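Local coordinates for protein telomerase reverse transcriptase (Candida tropicalis MYA-3404, PDB 6ZD1) that probably extends chromosome ends as the catalytic subunit of telomerase, copying a template within the enzyme's RNA component into simple telomeric repeats, at residues K70-Y75 against N202-N207; I234-I237 against G242-V245; Q252-F257 against Y453-R458; L347-L352 against S437-A442; F600-S605 against I657-R662. One frame throughout, in Å; residues are numbered along the deposited sequence.

Interaction 1 (K70-Y75 against N202-N207)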
# COMPACT_ATOMS: atom_id res chain seq x y z
N LYS A 70 -7.50 -7.07 25.14
CA LYS A 70 -8.81 -6.62 24.65
C LYS A 70 -9.02 -5.55 23.54
O LYS A 70 -10.17 -5.42 23.09
CB LYS A 70 -9.70 -6.19 25.86
CG LYS A 70 -9.05 -5.62 27.15
CD LYS A 70 -9.47 -4.16 27.49
CE LYS A 70 -9.60 -3.98 29.06
NZ LYS A 70 -9.58 -2.55 29.62
N THR A 71 -8.01 -4.83 23.00
CA THR A 71 -7.80 -4.62 21.56
C THR A 71 -6.42 -5.12 21.09
O THR A 71 -5.45 -5.05 21.86
CB THR A 71 -8.04 -3.16 21.20
OG1 THR A 71 -7.31 -2.35 22.13
CG2 THR A 71 -9.47 -2.86 21.43
N MSE A 72 -6.29 -5.57 19.83
CA MSE A 72 -4.98 -6.10 19.37
C MSE A 72 -3.75 -5.14 19.40
O MSE A 72 -2.63 -5.61 19.63
CB MSE A 72 -5.11 -6.71 17.96
CG MSE A 72 -6.30 -7.68 17.77
SE MSE A 72 -6.40 -8.90 19.26
CE MSE A 72 -4.52 -9.40 19.24
N ILE A 73 -3.94 -3.82 19.25
CA ILE A 73 -2.77 -2.93 19.20
C ILE A 73 -2.20 -2.58 20.56
O ILE A 73 -1.06 -2.11 20.64
CB ILE A 73 -3.08 -1.59 18.50
CG1 ILE A 73 -4.54 -1.54 18.04
CG2 ILE A 73 -2.11 -1.36 17.35
CD1 ILE A 73 -4.98 -0.17 17.60
N ASP A 74 -2.96 -2.78 21.64
CA ASP A 74 -2.48 -2.46 22.98
C ASP A 74 -1.31 -3.36 23.40
O ASP A 74 -0.53 -2.99 24.29
CB ASP A 74 -3.65 -2.53 23.95
CG ASP A 74 -4.77 -1.57 23.58
OD1 ASP A 74 -4.48 -0.51 22.98
OD2 ASP A 74 -5.95 -1.89 23.88
N TYR A 75 -1.17 -4.54 22.80
CA TYR A 75 -0.02 -5.39 23.07
C TYR A 75 1.29 -4.84 22.50
O TYR A 75 2.37 -5.27 22.91
CB TYR A 75 -0.24 -6.78 22.46
CG TYR A 75 -1.39 -7.57 23.03
CD1 TYR A 75 -1.21 -8.36 24.17
CD2 TYR A 75 -2.63 -7.57 22.42
CE1 TYR A 75 -2.25 -9.09 24.71
CE2 TYR A 75 -3.66 -8.31 22.92
CZ TYR A 75 -3.47 -9.09 24.06
OH TYR A 75 -4.52 -9.81 24.57
N ASN A 202 3.66 -13.86 18.03
CA ASN A 202 3.39 -15.26 17.71
C ASN A 202 2.18 -15.77 18.47
O ASN A 202 1.38 -16.55 17.94
CB ASN A 202 4.62 -16.12 18.00
CG ASN A 202 5.78 -15.82 17.07
OD1 ASN A 202 5.58 -15.37 15.94
ND2 ASN A 202 6.99 -16.08 17.54
N GLU A 203 2.02 -15.34 19.72
CA GLU A 203 0.88 -15.78 20.52
C GLU A 203 -0.42 -15.22 19.96
O GLU A 203 -1.40 -15.95 19.79
CB GLU A 203 1.09 -15.35 21.98
CG GLU A 203 0.41 -16.23 23.02
CD GLU A 203 -0.93 -15.68 23.46
OE1 GLU A 203 -1.95 -16.40 23.32
OE2 GLU A 203 -0.97 -14.53 23.95
N LEU A 204 -0.45 -13.92 19.65
CA LEU A 204 -1.64 -13.33 19.06
C LEU A 204 -1.95 -13.94 17.70
O LEU A 204 -3.11 -14.23 17.40
CB LEU A 204 -1.47 -11.82 18.93
CG LEU A 204 -1.30 -11.02 20.22
CD1 LEU A 204 -1.19 -9.55 19.89
CD2 LEU A 204 -2.46 -11.30 21.17
N SER A 205 -0.92 -14.14 16.88
CA SER A 205 -1.14 -14.61 15.51
C SER A 205 -1.64 -16.05 15.50
O SER A 205 -2.59 -16.38 14.79
CB SER A 205 0.14 -14.47 14.69
OG SER A 205 1.19 -15.25 15.26
N SER A 206 -1.01 -16.92 16.29
CA SER A 206 -1.42 -18.32 16.31
C SER A 206 -2.85 -18.47 16.81
O SER A 206 -3.61 -19.31 16.32
CB SER A 206 -0.47 -19.15 17.17
OG SER A 206 0.83 -19.19 16.60
N ASN A 207 -3.25 -17.63 17.78
CA ASN A 207 -4.61 -17.71 18.32
C ASN A 207 -5.64 -17.32 17.27
O ASN A 207 -6.61 -18.05 17.03
CB ASN A 207 -4.73 -16.83 19.56
CG ASN A 207 -3.94 -17.37 20.73
OD1 ASN A 207 -3.66 -18.56 20.82
ND2 ASN A 207 -3.57 -16.48 21.65
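Met72 and Leu204 mark the nearest approach of the two backbones, and even there their CA atoms stand 8.0 Å apart. The contact is therefore made by side chains alone. Residues 72-75 follow helical backbone angles without regular helical bonds, whereas 202-207 is a length of true helix. Leu204 projects from the helix toward the loop and is buried between Met72 and Tyr75. Met72 is modelled as selenomethionine. Its CB does not point at the helix, but the chain bends at chi2 (-46°) and chi3 (-48°), and this curl carries the terminal methyl to the leucine. Met72 CE lies 3.4 Å from Leu204 CD1 and nestles equally close to the other methyl. Tyr75 offers the face of its ring. Leu204 CD2 sits over that face in a CH-pi contact, 3.8 Å from the Tyr75 ring centroid and 17° off the ring normal. The other branch lies by the CG-CD2 side of the ring, with Leu204 CD1 3.5 Å from Tyr75 CD2. Met72 O lies in plane at the edge of the same ring. The contact is apolar throughout. It ties the loop between helices 53-60 and 79-93 to helix 198-216, whose 202-207 segment belongs to the RNA-binding domain family. Phe243 packs on both Met72 and Leu204, just before strand 244-249. Strand 193-197 flanks the loop, with Phe194 against Ile73 and Phe196 against Tyr75.

Interaction 2 (I234-I237 against G242-V245)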
# COMPACT_ATOMS: atom_id res chain seq x y z
N ILE A 234 0.02 -16.74 5.14
CA ILE A 234 -0.92 -15.84 5.80
C ILE A 234 -0.17 -14.69 6.46
O ILE A 234 0.77 -14.89 7.23
CB ILE A 234 -1.76 -16.60 6.83
CG1 ILE A 234 -2.56 -17.70 6.15
CG2 ILE A 234 -2.69 -15.65 7.57
CD1 ILE A 234 -3.45 -18.45 7.10
N LYS A 235 -0.60 -13.46 6.15
CA LYS A 235 -0.12 -12.25 6.79
C LYS A 235 -1.28 -11.60 7.53
O LYS A 235 -2.40 -11.54 7.02
CB LYS A 235 0.47 -11.28 5.76
CG LYS A 235 1.51 -10.32 6.33
CD LYS A 235 2.20 -9.53 5.23
CE LYS A 235 1.51 -8.20 4.97
NZ LYS A 235 1.69 -7.26 6.12
N LEU A 236 -1.02 -11.13 8.75
CA LEU A 236 -2.04 -10.55 9.61
C LEU A 236 -1.80 -9.06 9.79
O LEU A 236 -0.66 -8.60 9.83
CB LEU A 236 -2.09 -11.24 10.97
CG LEU A 236 -2.53 -12.71 10.92
CD1 LEU A 236 -2.55 -13.32 12.31
CD2 LEU A 236 -3.89 -12.84 10.25
N ILE A 237 -2.90 -8.30 9.87
CA ILE A 237 -2.89 -6.84 10.00
C ILE A 237 -3.85 -6.45 11.11
O ILE A 237 -5.00 -6.91 11.12
CB ILE A 237 -3.26 -6.15 8.68
CG1 ILE A 237 -2.26 -6.53 7.59
CG2 ILE A 237 -3.31 -4.64 8.84
CD1 ILE A 237 -2.70 -6.15 6.21
N GLY A 242 -9.14 -7.68 16.10
CA GLY A 242 -8.63 -8.91 15.53
C GLY A 242 -7.58 -8.65 14.47
O GLY A 242 -6.70 -7.79 14.65
N PHE A 243 -7.61 -9.40 13.38
CA PHE A 243 -6.70 -9.15 12.28
C PHE A 243 -7.45 -9.27 10.96
O PHE A 243 -8.45 -9.98 10.85
CB PHE A 243 -5.51 -10.13 12.31
CG PHE A 243 -4.72 -10.10 13.59
CD1 PHE A 243 -5.08 -10.90 14.66
CD2 PHE A 243 -3.62 -9.27 13.73
CE1 PHE A 243 -4.37 -10.88 15.85
CE2 PHE A 243 -2.90 -9.24 14.91
CZ PHE A 243 -3.27 -10.05 15.97
N ARG A 244 -6.97 -8.52 9.97
CA ARG A 244 -7.28 -8.81 8.59
C ARG A 244 -6.40 -9.97 8.15
O ARG A 244 -5.23 -10.04 8.52
CB ARG A 244 -7.03 -7.59 7.70
CG ARG A 244 -8.27 -6.86 7.25
CD ARG A 244 -8.36 -6.75 5.74
NE ARG A 244 -7.08 -6.41 5.12
CZ ARG A 244 -6.58 -5.18 5.05
NH1 ARG A 244 -7.25 -4.16 5.58
NH2 ARG A 244 -5.41 -4.97 4.47
N VAL A 245 -6.98 -10.87 7.37
CA VAL A 245 -6.25 -12.04 6.89
C VAL A 245 -5.89 -11.77 5.44
O VAL A 245 -6.77 -11.64 4.57
CB VAL A 245 -7.07 -13.32 7.04
CG1 VAL A 245 -6.25 -14.52 6.60
CG2 VAL A 245 -7.52 -13.49 8.49
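Leu236 and Val245 form an antiparallel non-hydrogen-bonded pair, next to the hydrogen-bonded pair of Ile237 and Arg244. This is the turn end of the beta hairpin made by strands 231-237 and 244-249. Leu236 can be followed outward. Its CB packs against the Phe243 ring, with Leu236 CB to Phe243 CD2 at 3.7 Å. Its CG looks onto the CB of the same phenylalanine. There the chain forks. Leu236 CD1 rises over one face of the Phe243 ring, displaced toward the rim, 4.1 Å above its plane. Leu236 CD2 turns to the backbone and comes 3.6 Å from Arg244 O. It also reaches Val245 CG2, at 4.1 Å. The two side chains of Leu236 and Phe243 cross at about a right angle. Two backbone bonds close the ladder: Ile237 N to Arg244 O at 3.2 Å, and Arg244 N to Ile237 O at 2.8 Å. Ile237 O also receives a CA-H...O contact from Phe243 CA, 3.0 Å away. Beyond the ladder, Ile237 and Arg244 run side by side, and Ile237 CD1 approaches Arg244 NH2 to 3.4 Å. Helix 198-216 lies on the side bearing Leu236 and Val245. Its Trp208 meets Phe243 edge-to-face, and its Ile209 touches Leu236. On the other flank of strand 231-237 runs strand 443-446, whose Cys444 and Val446 touch Ile234.

Interaction 3 (Q252-F257 against Y453-R458)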
# COMPACT_ATOMS: atom_id res chain seq x y z
N GLN A 252 7.38 -20.06 -4.45
CA GLN A 252 7.91 -21.41 -4.49
C GLN A 252 6.78 -22.43 -4.49
O GLN A 252 5.62 -22.11 -4.21
CB GLN A 252 8.83 -21.70 -3.30
CG GLN A 252 9.78 -20.60 -2.94
CD GLN A 252 10.46 -20.86 -1.61
OE1 GLN A 252 11.34 -21.71 -1.52
NE2 GLN A 252 10.03 -20.15 -0.58
N SER A 253 7.14 -23.67 -4.79
CA SER A 253 6.26 -24.79 -4.49
C SER A 253 6.43 -25.19 -3.03
O SER A 253 7.32 -24.72 -2.32
CB SER A 253 6.57 -25.97 -5.42
OG SER A 253 7.89 -26.44 -5.22
N LEU A 254 5.55 -26.09 -2.57
CA LEU A 254 5.66 -26.55 -1.19
C LEU A 254 6.94 -27.35 -0.98
O LEU A 254 7.59 -27.21 0.06
CB LEU A 254 4.43 -27.38 -0.82
CG LEU A 254 4.37 -27.87 0.63
CD1 LEU A 254 4.40 -26.70 1.61
CD2 LEU A 254 3.15 -28.74 0.87
N TYR A 255 7.31 -28.17 -1.97
CA TYR A 255 8.55 -28.94 -1.87
C TYR A 255 9.76 -28.02 -1.71
O TYR A 255 10.62 -28.25 -0.85
CB TYR A 255 8.72 -29.83 -3.11
CG TYR A 255 9.93 -30.73 -3.07
CD1 TYR A 255 10.57 -31.12 -4.24
CD2 TYR A 255 10.44 -31.21 -1.86
CE1 TYR A 255 11.67 -31.94 -4.22
CE2 TYR A 255 11.54 -32.03 -1.83
CZ TYR A 255 12.16 -32.40 -3.00
OH TYR A 255 13.26 -33.23 -2.98
N SER A 256 9.83 -26.97 -2.53
CA SER A 256 10.93 -26.02 -2.43
C SER A 256 10.88 -25.24 -1.13
O SER A 256 11.92 -24.87 -0.58
CB SER A 256 10.91 -25.07 -3.62
OG SER A 256 11.94 -24.10 -3.52
N PHE A 257 9.67 -24.96 -0.62
CA PHE A 257 9.54 -24.22 0.62
C PHE A 257 9.99 -25.05 1.82
O PHE A 257 10.64 -24.54 2.74
CB PHE A 257 8.10 -23.75 0.81
CG PHE A 257 7.87 -23.01 2.09
CD1 PHE A 257 8.28 -21.70 2.23
CD2 PHE A 257 7.24 -23.63 3.15
CE1 PHE A 257 8.07 -21.02 3.41
CE2 PHE A 257 7.03 -22.96 4.33
CZ PHE A 257 7.45 -21.65 4.46
N TYR A 453 3.73 -26.50 9.22
CA TYR A 453 3.25 -25.69 8.10
C TYR A 453 2.24 -26.45 7.23
O TYR A 453 2.50 -26.76 6.06
CB TYR A 453 4.43 -25.19 7.25
CG TYR A 453 4.96 -23.84 7.66
CD1 TYR A 453 6.31 -23.55 7.56
CD2 TYR A 453 4.10 -22.85 8.12
CE1 TYR A 453 6.80 -22.32 7.92
CE2 TYR A 453 4.59 -21.61 8.48
CZ TYR A 453 5.93 -21.35 8.38
OH TYR A 453 6.42 -20.11 8.74
N ASP A 454 1.10 -26.80 7.83
CA ASP A 454 0.01 -27.41 7.08
C ASP A 454 -0.55 -26.46 6.03
O ASP A 454 -0.36 -25.24 6.07
CB ASP A 454 -1.13 -27.82 8.02
CG ASP A 454 -0.73 -28.94 8.96
OD1 ASP A 454 -0.05 -29.89 8.52
OD2 ASP A 454 -1.11 -28.87 10.15
N LEU A 455 -1.29 -27.04 5.07
CA LEU A 455 -1.94 -26.30 3.99
C LEU A 455 -3.45 -26.30 4.18
O LEU A 455 -4.05 -27.33 4.50
CB LEU A 455 -1.61 -26.90 2.63
CG LEU A 455 -0.44 -26.29 1.87
CD1 LEU A 455 0.86 -26.52 2.63
CD2 LEU A 455 -0.36 -26.86 0.47
N PHE A 456 -4.07 -25.14 3.93
CA PHE A 456 -5.51 -24.97 4.07
C PHE A 456 -6.10 -24.33 2.82
O PHE A 456 -5.45 -23.52 2.15
CB PHE A 456 -5.86 -24.11 5.29
CG PHE A 456 -5.72 -24.83 6.60
CD1 PHE A 456 -4.47 -25.11 7.13
CD2 PHE A 456 -6.84 -25.22 7.31
CE1 PHE A 456 -4.34 -25.77 8.34
CE2 PHE A 456 -6.73 -25.87 8.52
CZ PHE A 456 -5.47 -26.15 9.03
N LYS A 457 -7.33 -24.71 2.50
CA LYS A 457 -8.10 -24.14 1.41
C LYS A 457 -9.35 -23.47 1.97
O LYS A 457 -9.79 -23.77 3.08
CB LYS A 457 -8.48 -25.22 0.38
CG LYS A 457 -8.99 -24.69 -0.95
CD LYS A 457 -9.45 -25.83 -1.86
CE LYS A 457 -8.28 -26.72 -2.28
NZ LYS A 457 -7.31 -25.99 -3.15
N ARG A 458 -9.91 -22.55 1.19
CA ARG A 458 -11.10 -21.82 1.62
C ARG A 458 -12.36 -22.64 1.36
O ARG A 458 -12.52 -23.22 0.29
CB ARG A 458 -11.19 -20.48 0.90
CG ARG A 458 -10.09 -19.51 1.25
CD ARG A 458 -10.49 -18.10 0.91
NE ARG A 458 -11.70 -17.71 1.64
CZ ARG A 458 -11.69 -17.19 2.87
NH1 ARG A 458 -10.55 -17.00 3.50
NH2 ARG A 458 -12.83 -16.86 3.46
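Phe257 and Tyr453 form the tight part of this contact, and Leu254 with Leu455 completes it. The two aromatic side chains cross at about a right angle. Tyr453 CD1 comes in at the edge of the Phe257 ring, near its plane, and lies 3.4 Å from Phe257 CE2. The next atoms round the rims are also close, with Phe257 CZ to Tyr453 CE1 at 3.6 Å. The ring planes are obliquely inclined, by 57°, and the centroids of the Phe257 and Tyr453 rings are 5.2 Å apart. Phe257 reaches the tyrosine because its CG stands anti to the backbone N (chi1 178°), which swings the ring off the helix. The leucines reach toward each other tip to tip. Leu455 CD1 sits in the fork of Leu254, 3.6 Å from Leu254 CD2 and 3.7 Å from Leu254 CD1. Leu455 is buried, but Leu254 is partly exposed at the margin. Further round, the outer side of the helix, with Tyr255, is exposed. The backbones keep their distance, with Leu254 CA and Leu455 CA 9.2 Å apart. Ser253 is the N-cap of the helix, and its OG receives a weak bond from Ser256 N. Lys260 makes a cation-pi contact with Phe257. The short helix 254-258 packs beside a sheet of the reverse transcriptase domain. Strand 454-458 runs there between strands 217-220 and 443-446, and Leu445 of the latter touches both Phe257 and Leu455.

Interaction 4 (L347-L352 against S437-A442)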
# COMPACT_ATOMS: atom_id res chain seq x y z
N LEU A 347 -17.55 -13.85 -0.34
CA LEU A 347 -17.79 -13.83 -1.78
C LEU A 347 -18.18 -15.21 -2.28
O LEU A 347 -17.60 -16.22 -1.87
CB LEU A 347 -16.53 -13.34 -2.51
CG LEU A 347 -16.70 -12.62 -3.85
CD1 LEU A 347 -17.28 -11.23 -3.63
CD2 LEU A 347 -15.38 -12.55 -4.59
N ASN A 348 -19.20 -15.26 -3.13
CA ASN A 348 -19.70 -16.53 -3.65
C ASN A 348 -18.88 -16.93 -4.87
O ASN A 348 -18.95 -16.28 -5.92
CB ASN A 348 -21.19 -16.41 -4.00
CG ASN A 348 -21.81 -17.74 -4.36
OD1 ASN A 348 -21.64 -18.24 -5.48
ND2 ASN A 348 -22.53 -18.34 -3.42
N GLN A 349 -18.12 -18.02 -4.74
CA GLN A 349 -17.23 -18.44 -5.82
C GLN A 349 -18.01 -18.80 -7.07
O GLN A 349 -17.61 -18.46 -8.19
CB GLN A 349 -16.37 -19.62 -5.37
CG GLN A 349 -15.33 -19.26 -4.32
CD GLN A 349 -14.57 -20.47 -3.84
OE1 GLN A 349 -14.72 -21.56 -4.38
NE2 GLN A 349 -13.73 -20.28 -2.82
N ASN A 350 -19.14 -19.49 -6.91
CA ASN A 350 -19.92 -19.88 -8.08
C ASN A 350 -20.55 -18.66 -8.75
O ASN A 350 -20.49 -18.54 -9.98
CB ASN A 350 -20.99 -20.89 -7.68
CG ASN A 350 -20.40 -22.26 -7.38
OD1 ASN A 350 -19.34 -22.61 -7.90
ND2 ASN A 350 -21.08 -23.04 -6.54
N ALA A 351 -21.10 -17.73 -7.97
CA ALA A 351 -21.62 -16.50 -8.56
C ALA A 351 -20.50 -15.72 -9.24
O ALA A 351 -20.71 -15.13 -10.31
CB ALA A 351 -22.30 -15.65 -7.49
N LEU A 352 -19.30 -15.74 -8.66
CA LEU A 352 -18.17 -15.05 -9.29
C LEU A 352 -17.83 -15.70 -10.63
O LEU A 352 -17.59 -15.00 -11.62
CB LEU A 352 -16.96 -15.06 -8.37
CG LEU A 352 -15.62 -14.58 -8.94
CD1 LEU A 352 -15.71 -13.13 -9.43
CD2 LEU A 352 -14.52 -14.72 -7.91
N SER A 437 -8.64 -21.46 -11.69
CA SER A 437 -7.55 -21.99 -10.88
C SER A 437 -7.28 -21.11 -9.66
O SER A 437 -7.06 -21.61 -8.56
CB SER A 437 -6.29 -22.14 -11.72
OG SER A 437 -5.19 -22.55 -10.93
N GLN A 438 -7.31 -19.78 -9.85
CA GLN A 438 -7.09 -18.88 -8.72
C GLN A 438 -8.23 -18.97 -7.71
O GLN A 438 -8.00 -18.89 -6.50
CB GLN A 438 -6.94 -17.44 -9.21
CG GLN A 438 -5.68 -17.19 -10.03
CD GLN A 438 -4.45 -16.94 -9.17
OE1 GLN A 438 -4.46 -16.08 -8.30
NE2 GLN A 438 -3.39 -17.71 -9.42
N ILE A 439 -9.47 -19.13 -8.19
CA ILE A 439 -10.61 -19.21 -7.28
C ILE A 439 -10.61 -20.55 -6.55
O ILE A 439 -10.74 -20.60 -5.32
CB ILE A 439 -11.92 -19.01 -8.05
CG1 ILE A 439 -11.98 -17.61 -8.67
CG2 ILE A 439 -13.11 -19.25 -7.14
CD1 ILE A 439 -12.99 -17.51 -9.80
N GLU A 440 -10.47 -21.64 -7.29
CA GLU A 440 -10.74 -22.97 -6.73
C GLU A 440 -9.52 -23.63 -6.12
O GLU A 440 -9.69 -24.51 -5.27
CB GLU A 440 -11.32 -23.87 -7.82
CG GLU A 440 -12.54 -23.28 -8.52
CD GLU A 440 -13.03 -24.12 -9.69
OE1 GLU A 440 -14.25 -24.08 -9.98
OE2 GLU A 440 -12.20 -24.82 -10.32
N ASP A 441 -8.31 -23.23 -6.49
CA ASP A 441 -7.10 -23.90 -6.03
C ASP A 441 -6.25 -23.03 -5.11
O ASP A 441 -5.12 -23.42 -4.78
CB ASP A 441 -6.25 -24.37 -7.21
CG ASP A 441 -7.02 -25.26 -8.17
OD1 ASP A 441 -7.19 -24.85 -9.34
OD2 ASP A 441 -7.46 -26.35 -7.75
N ALA A 442 -6.75 -21.87 -4.69
CA ALA A 442 -5.99 -21.03 -3.78
C ALA A 442 -5.86 -21.72 -2.43
O ALA A 442 -6.86 -22.11 -1.82
CB ALA A 442 -6.65 -19.66 -3.63
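Ile439 meets both Gln349 and Leu352 because its CG1 stands opposite the carbonyl carbon (chi1 -63°), sending its two branches to different partners. The short branch goes to the glutamine, and the longer one goes to the leucine. Gln349 keeps CG beside its backbone N (chi1 -69°) and is extended from there, which lays its aliphatic part along the isoleucine. Ile439 CG2 lies 3.6 Å from Gln349 CG and 3.7 Å from Gln349 CB. The two side chains slide past each other in opposite directions. The amide still lies alongside Ile439, and Gln349 NE2 is hydrogen-bonded to Gly461 O. Ile439 CD1 meets Leu352 CD2 at 3.7 Å, and these two side chains cross at a slant. Both helices belong to the reverse transcriptase fold. Helix 349-359 comes soon after strand 334-339, which lies in the four-stranded antiparallel sheet expected for the palm. Helix 428-440 leads directly into strand 443-446 of the other sheet. The contact joins the first turn of one helix to the last turn of the other. Asn348 is the N-cap of helix 349-359: Ala351 N gives Asn348 OD1 a nearly straight bond of 2.6 Å (166°), on a lone pair in the carbonyl plane. Phe472 of helix 469-484 touches both Leu352 and Ile439. Beside the contact, Glu440 OE1 forms a salt bridge with Lys353 NZ.

Interaction 5 (F600-S605 against I657-R662)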
# COMPACT_ATOMS: atom_id res chain seq x y z
N PHE A 600 -0.51 -0.42 1.29
CA PHE A 600 -1.85 -0.82 0.84
C PHE A 600 -2.44 0.15 -0.17
O PHE A 600 -3.35 -0.23 -0.91
CB PHE A 600 -2.79 -0.96 2.04
CG PHE A 600 -2.77 0.21 2.95
CD1 PHE A 600 -3.31 1.43 2.56
CD2 PHE A 600 -2.21 0.11 4.21
CE1 PHE A 600 -3.27 2.51 3.39
CE2 PHE A 600 -2.19 1.20 5.05
CZ PHE A 600 -2.71 2.40 4.62
N LEU A 601 -1.97 1.40 -0.19
CA LEU A 601 -2.46 2.37 -1.15
C LEU A 601 -1.70 2.33 -2.46
O LEU A 601 -2.01 3.10 -3.38
CB LEU A 601 -2.42 3.77 -0.56
CG LEU A 601 -3.62 4.02 0.37
CD1 LEU A 601 -3.76 5.49 0.73
CD2 LEU A 601 -4.91 3.47 -0.23
N LEU A 602 -0.71 1.45 -2.57
CA LEU A 602 -0.09 1.12 -3.84
C LEU A 602 -0.42 -0.30 -4.27
O LEU A 602 0.05 -0.75 -5.32
CB LEU A 602 1.43 1.31 -3.75
CG LEU A 602 1.86 2.64 -3.14
CD1 LEU A 602 3.38 2.71 -3.01
CD2 LEU A 602 1.35 3.80 -3.98
N ASP A 603 -1.24 -1.01 -3.49
CA ASP A 603 -1.58 -2.41 -3.74
C ASP A 603 -2.57 -2.48 -4.89
O ASP A 603 -3.71 -2.02 -4.78
CB ASP A 603 -2.13 -3.04 -2.46
CG ASP A 603 -2.45 -4.52 -2.61
OD1 ASP A 603 -3.42 -4.87 -3.32
OD2 ASP A 603 -1.74 -5.35 -2.01
N PHE A 604 -2.13 -3.05 -6.02
CA PHE A 604 -2.97 -3.24 -7.19
C PHE A 604 -3.83 -4.49 -7.10
O PHE A 604 -4.71 -4.69 -7.95
CB PHE A 604 -2.09 -3.29 -8.45
CG PHE A 604 -2.78 -2.85 -9.71
CD1 PHE A 604 -2.16 -2.98 -10.94
CD2 PHE A 604 -4.04 -2.27 -9.66
CE1 PHE A 604 -2.79 -2.57 -12.10
CE2 PHE A 604 -4.68 -1.86 -10.82
CZ PHE A 604 -4.05 -2.01 -12.04
N SER A 605 -3.57 -5.36 -6.13
CA SER A 605 -4.43 -6.52 -5.90
C SER A 605 -5.72 -6.16 -5.18
O SER A 605 -6.65 -6.97 -5.17
CB SER A 605 -3.69 -7.58 -5.09
OG SER A 605 -2.59 -8.10 -5.82
N ILE A 657 7.57 5.49 -7.13
CA ILE A 657 7.63 4.47 -8.17
C ILE A 657 8.25 3.19 -7.64
O ILE A 657 7.77 2.09 -7.91
CB ILE A 657 8.39 5.01 -9.40
CG1 ILE A 657 7.65 6.21 -10.00
CG2 ILE A 657 8.52 3.92 -10.45
CD1 ILE A 657 6.26 5.88 -10.49
N GLU A 658 9.31 3.32 -6.83
CA GLU A 658 9.98 2.15 -6.28
C GLU A 658 9.06 1.37 -5.35
O GLU A 658 8.94 0.14 -5.46
CB GLU A 658 11.25 2.58 -5.55
CG GLU A 658 12.39 1.57 -5.53
CD GLU A 658 12.32 0.62 -4.35
OE1 GLU A 658 13.15 -0.31 -4.28
OE2 GLU A 658 11.43 0.80 -3.48
N LYS A 659 8.37 2.07 -4.45
CA LYS A 659 7.48 1.37 -3.52
C LYS A 659 6.28 0.78 -4.24
O LYS A 659 5.79 -0.28 -3.85
CB LYS A 659 7.04 2.31 -2.40
CG LYS A 659 6.41 1.60 -1.21
CD LYS A 659 6.33 2.50 0.01
CE LYS A 659 5.74 1.75 1.19
NZ LYS A 659 5.77 2.54 2.45
N PHE A 660 5.80 1.43 -5.31
CA PHE A 660 4.70 0.86 -6.09
C PHE A 660 5.12 -0.43 -6.78
O PHE A 660 4.35 -1.40 -6.81
CB PHE A 660 4.20 1.87 -7.12
CG PHE A 660 3.16 1.31 -8.06
CD1 PHE A 660 3.52 0.78 -9.29
CD2 PHE A 660 1.82 1.30 -7.70
CE1 PHE A 660 2.56 0.26 -10.15
CE2 PHE A 660 0.86 0.78 -8.55
CZ PHE A 660 1.23 0.26 -9.78
N ALA A 661 6.32 -0.46 -7.36
CA ALA A 661 6.82 -1.69 -7.97
C ALA A 661 7.12 -2.74 -6.91
O ALA A 661 6.90 -3.94 -7.15
CB ALA A 661 8.06 -1.39 -8.80
N ARG A 662 7.62 -2.32 -5.75
CA ARG A 662 7.87 -3.26 -4.66
C ARG A 662 6.59 -3.96 -4.22
O ARG A 662 6.55 -5.19 -4.10
CB ARG A 662 8.51 -2.53 -3.48
CG ARG A 662 9.88 -3.04 -3.04
CD ARG A 662 10.52 -2.07 -2.06
NE ARG A 662 9.63 -1.78 -0.94
CZ ARG A 662 9.63 -0.64 -0.24
NH1 ARG A 662 10.47 0.34 -0.56
NH2 ARG A 662 8.79 -0.48 0.76
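Phe660 turns its ring obliquely to the backbone of Leu602, and Leu602 O lies 3.6 Å from Phe660 CD2. The same ring atom is 4.0 Å from Leu602 CB. A second flat group lies on the helix itself: the Arg662 guanidinium has Lys659 CG over one face, offset toward its rim. The setting is a largely helical region near the C terminus, consistent with the thumb-like C-terminal domain of telomerase. A loop between helices 582-596 and 609-637 presses here on helix 642-664. The backbones come close, with Leu602 CA and Phe660 CA 5.3 Å apart. Leu602 is buried and points at the helix. Its CG lies beside the backbone N (chi1 -49°), and CD1 rests on the helix backbone, 3.6 Å from Phe660 N. Leu602 CD1 also touches the aliphatic start of the lysine, 3.7 Å from Lys659 CG. The ammonium group at the far end of that lysine binds Leu597 O and the carboxylate of Glu122. Asn664 ND2 holds Leu602 O by a hydrogen bond. Along the helix, Arg662 NH1 makes a salt bridge to Glu658 OE2 at 3.1 Å. Glu658 OE2 accepts through its syn lone pair and lies 26° out of the Arg662 guanidinium plane.

How the interactions relate
From the N terminus, interaction 1 closes first, bringing an early loop back to helix 198-216 across 126 residues. Interaction 2 follows in series as a tight hairpin. The two touch: Met72 CE lies 3.6 Å from Phe243 CZ, so the loop, the helix and the hairpin pack together. Interaction 3 then closes a loop of 195 residues. Helix 254-258 follows strand 244-249, and interactions 2 and 3 reach the same sheet. Interaction 4 is nested inside this loop, joining two helices; Lys457 and residues 440-442 pack where interactions 3 and 4 meet. Interaction 5 comes last, in series, within the C-terminal helices, about 5 Å from interaction 2 between nearest atoms.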